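Local coordinates for AvrRxo1-ORF1 (Xanthomonas oryzae pv. oryzicola, PDB 4Z8V), which is a type III effector with a zeta-toxin-like P-loop fold, and probably acts as a nucleotide-dependent kinase, at residues R179-C184 with P236-Y241. Residues are numbered along the deposited sequence; the frame is centred on the assembly and turned at random.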
# COMPACT_ATOMS: atom_id res chain seq x y z
N ARG A 179 -1.04 -31.18 -25.17
CA ARG A 179 0.14 -30.57 -24.56
C ARG A 179 -0.01 -30.34 -23.06
O ARG A 179 -1.09 -29.98 -22.57
CB ARG A 179 0.46 -29.23 -25.23
CG ARG A 179 0.96 -29.33 -26.67
CD ARG A 179 1.30 -27.94 -27.20
NE ARG A 179 1.93 -27.96 -28.53
CZ ARG A 179 1.28 -27.71 -29.66
NH1 ARG A 179 -0.03 -27.46 -29.64
NH2 ARG A 179 1.93 -27.75 -30.82
N LYS A 180 1.08 -30.58 -22.34
CA LYS A 180 1.23 -30.13 -20.96
C LYS A 180 1.36 -28.60 -20.97
O LYS A 180 1.74 -28.02 -21.99
CB LYS A 180 2.51 -30.73 -20.39
CG LYS A 180 2.35 -31.48 -19.06
CD LYS A 180 1.22 -32.51 -19.09
CE LYS A 180 1.18 -33.33 -17.80
NZ LYS A 180 -0.02 -34.22 -17.77
N VAL A 181 1.01 -27.93 -19.87
CA VAL A 181 1.23 -26.48 -19.77
C VAL A 181 2.29 -26.20 -18.71
O VAL A 181 2.04 -26.40 -17.52
CB VAL A 181 -0.06 -25.70 -19.38
CG1 VAL A 181 0.23 -24.20 -19.18
CG2 VAL A 181 -1.18 -25.88 -20.41
N GLU A 182 3.46 -25.73 -19.12
CA GLU A 182 4.46 -25.35 -18.13
C GLU A 182 4.40 -23.84 -18.05
O GLU A 182 4.72 -23.14 -19.03
CB GLU A 182 5.87 -25.82 -18.52
CG GLU A 182 6.89 -25.75 -17.38
CD GLU A 182 6.55 -26.69 -16.20
OE1 GLU A 182 5.84 -27.72 -16.40
OE2 GLU A 182 7.02 -26.39 -15.06
N LEU A 183 3.92 -23.31 -16.93
CA LEU A 183 3.70 -21.87 -16.86
C LEU A 183 4.57 -21.27 -15.79
O LEU A 183 4.49 -21.67 -14.61
CB LEU A 183 2.21 -21.52 -16.65
CG LEU A 183 1.82 -20.04 -16.82
CD1 LEU A 183 0.36 -19.90 -17.24
CD2 LEU A 183 2.12 -19.20 -15.56
N CYS A 184 5.42 -20.33 -16.20
CA CYS A 184 6.15 -19.49 -15.25
C CYS A 184 5.55 -18.09 -15.27
O CYS A 184 5.40 -17.49 -16.35
CB CYS A 184 7.63 -19.40 -15.60
SG CYS A 184 8.60 -20.78 -15.01
N PRO A 236 -4.42 -30.74 -11.59
CA PRO A 236 -2.99 -31.07 -11.52
C PRO A 236 -2.42 -31.61 -12.83
O PRO A 236 -1.20 -31.46 -13.06
CB PRO A 236 -2.92 -32.16 -10.43
CG PRO A 236 -4.37 -32.53 -10.11
CD PRO A 236 -5.18 -31.33 -10.47
N SER A 237 -3.26 -32.20 -13.68
CA SER A 237 -2.80 -32.79 -14.94
C SER A 237 -2.63 -31.73 -16.04
O SER A 237 -2.23 -32.05 -17.17
CB SER A 237 -3.77 -33.86 -15.42
OG SER A 237 -4.88 -33.25 -16.06
N LEU A 238 -2.96 -30.48 -15.72
CA LEU A 238 -2.77 -29.38 -16.66
C LEU A 238 -1.27 -29.17 -16.89
O LEU A 238 -0.82 -28.95 -18.02
CB LEU A 238 -3.42 -28.11 -16.09
CG LEU A 238 -3.38 -26.83 -16.92
CD1 LEU A 238 -4.05 -27.06 -18.27
CD2 LEU A 238 -4.04 -25.67 -16.17
N GLY A 239 -0.50 -29.29 -15.82
CA GLY A 239 0.93 -29.11 -15.91
C GLY A 239 1.42 -28.49 -14.62
O GLY A 239 0.94 -28.84 -13.55
N ASN A 240 2.37 -27.57 -14.71
CA ASN A 240 2.91 -26.95 -13.51
C ASN A 240 2.92 -25.43 -13.61
O ASN A 240 2.95 -24.85 -14.70
CB ASN A 240 4.32 -27.47 -13.22
CG ASN A 240 4.36 -28.98 -13.10
OD1 ASN A 240 3.58 -29.59 -12.37
ND2 ASN A 240 5.29 -29.60 -13.83
N TYR A 241 2.88 -24.80 -12.44
CA TYR A 241 2.78 -23.36 -12.35
C TYR A 241 3.85 -22.93 -11.36
O TYR A 241 3.99 -23.55 -10.29
CB TYR A 241 1.39 -22.94 -11.80
CG TYR A 241 1.33 -21.47 -11.45
CD1 TYR A 241 1.71 -21.00 -10.20
CD2 TYR A 241 0.94 -20.54 -12.41
CE1 TYR A 241 1.69 -19.64 -9.90
CE2 TYR A 241 0.91 -19.19 -12.12
CZ TYR A 241 1.29 -18.75 -10.87
OH TYR A 241 1.25 -17.41 -10.59
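V181, E182 and L183 pair in parallel with G239, N240 and Y241, joining two neighbouring strands in the sheet of a P-loop NTPase-like core, as expected for the zeta-toxin family; their axes diverge by only 8°, as parallel neighbours do. Three backbone bonds set the register: V181 N to L238 O (2.8 Å), N240 N to V181 O (3.1 Å) and L183 N to N240 O (2.9 Å). V181 O also receives the CA-H of G239, whose positive phi of 146° suits a residue without a side chain.

E182 and N240 share one face of the sheet. With its chain bent at chi2, E182 brings its carboxylate over N240 CB, and the syn lone pair of OE1 takes ND2 at 3.2 Å, the carboxylate and amide planes standing 70° apart. On the opposite face, L183 CD2 lies 3.6 Å from Y241 CD2, the side chains running alongside each other. Where the strands begin, K180 reaches past G239 and NZ donates to S237 O at 3.2 Å from off the carbonyl plane.

The K180 side chain also lies beside a phosphate ion, probably from the crystallisation liquor. Further out, N240 OD1 accepts G260 N, and helix 225-234 covers L183 and Y241, F232 touching L183. D185 OD2 anchors Y241 OH.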